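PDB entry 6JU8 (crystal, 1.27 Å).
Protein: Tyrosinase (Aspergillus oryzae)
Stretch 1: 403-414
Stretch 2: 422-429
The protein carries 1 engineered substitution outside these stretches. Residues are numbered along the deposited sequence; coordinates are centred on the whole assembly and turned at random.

Stretch 1 (403-414) SKDDDLRPFHRF
Stretch 2 (422-429) VFFRSDDV

How does the turn at the start of stretch 1 meet stretch 2? Ser403 to Asp406 form a type I turn, closed by Asp406 N to Ser403 O at 3.0 Å. Lys404 (chi1 t, chi2 t, chi3 p, chi4 p) curls its ammonium into salt bridges with Asp427 OD2 (NZ–OD2 2.8 Å) and Asp405 OD1 (NZ–OD1 3.1 Å), so one cation offsets two acids. Water 1 accepts from Ser426 N (2.9 Å) and donates to Lys404 O and Asp406 O (both 2.7 Å).

What secures the middle? Asp407 (chi1 m) takes Arg425 NE on OD1 at 2.7 Å in a salt bridge. Leu408 N donates to Phe424 O (2.8 Å, nearly linear), and its buried side chain packs CB to Phe424 CB at 4.2 Å. Arg409 lays CG over the Phe423 ring, 3.7 Å from its centroid; Pro410 follows a cis peptide.

How do the strands pair? They run antiparallel, His412 opposite Phe423 (CA–CA 4.6 Å) and Arg413 opposite Val422 (5.6 Å). Phe424 N reaches Phe411 O, Arg413 N reaches Val422 O and Val422 N reaches Arg413 O, each at 2.9 Å. The His412 and Phe423 rings lie near parallel but slid apart. Arg413 (chi1 p, chi2 t, chi3 m) sets CD over the buried Phe424 ring, 3.6 Å from its centroid.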

# COMPACT_ATOMS: atom_id res chain seq x y z
N SER A 403 4.57 37.40 20.52
CA SER A 403 4.46 36.86 19.17
C SER A 403 3.24 37.38 18.43
O SER A 403 3.11 37.15 17.21
CB SER A 403 4.41 35.33 19.23
OG SER A 403 3.18 34.88 19.76
N LYS A 404 2.33 38.05 19.14
CA LYS A 404 1.04 38.40 18.56
C LYS A 404 1.22 39.10 17.22
O LYS A 404 0.48 38.87 16.27
CB LYS A 404 0.21 39.25 19.54
CG LYS A 404 -1.22 39.45 19.02
CD LYS A 404 -2.13 40.17 19.99
CE LYS A 404 -1.78 41.64 20.04
NZ LYS A 404 -2.18 42.37 18.80
N ASP A 405 2.19 40.01 17.12
CA ASP A 405 2.30 40.85 15.94
C ASP A 405 3.30 40.34 14.91
O ASP A 405 3.68 41.07 14.00
CB ASP A 405 2.65 42.28 16.39
CG ASP A 405 1.49 42.92 17.15
OD1 ASP A 405 0.30 42.57 16.93
OD2 ASP A 405 1.74 43.79 18.01
N ASP A 406 3.69 39.06 15.02
CA ASP A 406 4.62 38.54 14.02
C ASP A 406 4.01 38.50 12.63
O ASP A 406 2.86 38.05 12.44
CB ASP A 406 5.03 37.10 14.38
CG ASP A 406 5.95 36.97 15.57
OD1 ASP A 406 6.41 37.97 16.15
OD2 ASP A 406 6.24 35.81 15.93
N ASP A 407 4.78 38.90 11.61
CA ASP A 407 4.36 38.66 10.24
C ASP A 407 4.33 37.16 9.96
O ASP A 407 5.30 36.43 10.21
CB ASP A 407 5.39 39.32 9.30
CG ASP A 407 5.23 40.82 9.17
OD1 ASP A 407 4.17 41.38 9.49
OD2 ASP A 407 6.25 41.43 8.78
N LEU A 408 3.22 36.70 9.42
CA LEU A 408 3.08 35.29 9.04
C LEU A 408 3.53 35.10 7.61
O LEU A 408 2.78 34.83 6.67
CB LEU A 408 1.63 34.86 9.27
CG LEU A 408 1.09 35.05 10.67
CD1 LEU A 408 -0.40 34.73 10.73
CD2 LEU A 408 1.86 34.20 11.67
N ARG A 409 4.85 35.26 7.44
CA ARG A 409 5.49 35.08 6.13
C ARG A 409 5.28 33.65 5.66
O ARG A 409 5.31 32.73 6.49
CB ARG A 409 6.99 35.39 6.26
CG ARG A 409 7.27 36.85 6.65
CD ARG A 409 8.77 37.15 6.60
NE ARG A 409 9.53 35.93 6.82
CZ ARG A 409 10.61 35.54 6.15
NH1 ARG A 409 11.23 34.40 6.43
NH2 ARG A 409 11.08 36.31 5.17
N PRO A 410 5.09 33.40 4.37
CA PRO A 410 5.19 34.34 3.27
C PRO A 410 3.86 34.85 2.75
O PRO A 410 3.75 35.26 1.58
CB PRO A 410 5.83 33.41 2.21
CG PRO A 410 5.01 32.15 2.38
CD PRO A 410 4.90 32.01 3.89
N PHE A 411 2.84 34.89 3.59
CA PHE A 411 1.47 35.06 3.15
C PHE A 411 1.08 36.53 3.03
O PHE A 411 1.08 37.24 4.03
CB PHE A 411 0.53 34.34 4.12
CG PHE A 411 0.84 32.88 4.30
CD1 PHE A 411 1.01 32.05 3.19
CD2 PHE A 411 0.95 32.33 5.57
CE1 PHE A 411 1.28 30.69 3.36
CE2 PHE A 411 1.18 30.98 5.74
CZ PHE A 411 1.33 30.16 4.63
N HIS A 412 0.73 36.94 1.83
CA HIS A 412 0.37 38.33 1.53
C HIS A 412 -1.14 38.54 1.50
O HIS A 412 -1.91 37.66 1.08
CB HIS A 412 0.95 38.75 0.19
CG HIS A 412 2.45 38.86 0.22
ND1 HIS A 412 3.24 38.06 -0.57
CD2 HIS A 412 3.29 39.67 0.89
CE1 HIS A 412 4.51 38.36 -0.38
NE2 HIS A 412 4.57 39.34 0.50
N ARG A 413 -1.55 39.73 1.92
CA ARG A 413 -2.94 40.15 1.83
C ARG A 413 -3.01 41.63 1.46
O ARG A 413 -2.06 42.39 1.63
CB ARG A 413 -3.70 39.89 3.12
CG ARG A 413 -3.03 40.49 4.35
CD ARG A 413 -3.77 40.17 5.63
NE ARG A 413 -5.14 40.66 5.62
CZ ARG A 413 -5.47 41.89 6.00
NH1 ARG A 413 -4.57 42.77 6.43
NH2 ARG A 413 -6.76 42.22 5.95
N PHE A 414 -4.19 42.01 1.01
CA PHE A 414 -4.47 43.41 0.72
C PHE A 414 -5.13 44.00 1.96
O PHE A 414 -6.15 43.45 2.40
CB PHE A 414 -5.32 43.49 -0.53
CG PHE A 414 -5.67 44.87 -1.02
CD1 PHE A 414 -4.72 45.68 -1.61
CD2 PHE A 414 -6.97 45.34 -0.89
CE1 PHE A 414 -5.05 46.95 -2.07
CE2 PHE A 414 -7.30 46.60 -1.33
CZ PHE A 414 -6.35 47.41 -1.92
N VAL A 422 0.46 43.65 2.48
CA VAL A 422 1.16 43.42 3.74
C VAL A 422 1.20 41.91 4.01
O VAL A 422 0.48 41.16 3.35
CB VAL A 422 0.48 44.11 4.93
CG1 VAL A 422 0.48 45.62 4.78
CG2 VAL A 422 -0.96 43.58 5.10
N PHE A 423 2.02 41.49 4.98
CA PHE A 423 1.89 40.11 5.44
C PHE A 423 0.67 39.96 6.34
O PHE A 423 0.33 40.87 7.11
CB PHE A 423 3.14 39.70 6.20
CG PHE A 423 4.34 39.45 5.31
CD1 PHE A 423 4.28 38.46 4.33
CD2 PHE A 423 5.49 40.19 5.45
CE1 PHE A 423 5.39 38.21 3.54
CE2 PHE A 423 6.59 39.95 4.65
CZ PHE A 423 6.55 38.96 3.68
N PHE A 424 0.07 38.77 6.34
CA PHE A 424 -0.86 38.38 7.39
C PHE A 424 -0.23 38.50 8.78
O PHE A 424 0.96 38.28 8.97
CB PHE A 424 -1.32 36.93 7.20
CG PHE A 424 -2.54 36.77 6.33
CD1 PHE A 424 -2.48 36.70 4.95
CD2 PHE A 424 -3.79 36.67 6.94
CE1 PHE A 424 -3.62 36.53 4.18
CE2 PHE A 424 -4.94 36.53 6.18
CZ PHE A 424 -4.85 36.46 4.80
N ARG A 425 -1.08 38.84 9.75
CA ARG A 425 -0.78 38.81 11.17
C ARG A 425 -1.87 37.99 11.86
O ARG A 425 -2.97 37.87 11.33
CB ARG A 425 -0.70 40.23 11.77
CG ARG A 425 0.46 40.99 11.14
CD ARG A 425 1.38 41.60 12.16
NE ARG A 425 2.54 42.20 11.49
CZ ARG A 425 2.93 43.44 11.72
NH1 ARG A 425 2.24 44.16 12.60
NH2 ARG A 425 3.97 43.96 11.09
N SER A 426 -1.58 37.47 13.04
CA SER A 426 -2.50 36.58 13.72
C SER A 426 -3.85 37.23 13.95
O SER A 426 -4.89 36.58 13.78
CB SER A 426 -1.88 36.14 15.06
OG SER A 426 -0.77 35.27 14.81
N ASP A 427 -3.88 38.53 14.33
CA ASP A 427 -5.19 39.14 14.59
C ASP A 427 -6.06 39.16 13.34
O ASP A 427 -7.29 39.19 13.45
CB ASP A 427 -5.00 40.56 15.10
CG ASP A 427 -4.66 40.64 16.56
OD1 ASP A 427 -4.92 39.69 17.31
OD2 ASP A 427 -4.18 41.69 17.02
N ASP A 428 -5.48 39.13 12.14
CA ASP A 428 -6.24 39.12 10.89
C ASP A 428 -7.13 37.88 10.77
O ASP A 428 -8.16 37.95 10.10
CB ASP A 428 -5.33 39.17 9.66
CG ASP A 428 -4.50 40.43 9.60
OD1 ASP A 428 -4.96 41.50 10.06
OD2 ASP A 428 -3.37 40.37 9.08
N VAL A 429 -6.71 36.79 11.43
CA VAL A 429 -7.46 35.54 11.28
C VAL A 429 -8.04 35.06 12.59
O VAL A 429 -8.43 33.89 12.72
CB VAL A 429 -6.60 34.44 10.61
CG1 VAL A 429 -6.19 34.93 9.23
CG2 VAL A 429 -5.40 34.06 11.48
O HOH W 1 1.04 37.19 14.17
O HOH W 2 -1.72 40.19 15.09
O HOH W 3 2.27 42.91 8.04
O HOH W 4 -1.95 42.27 8.04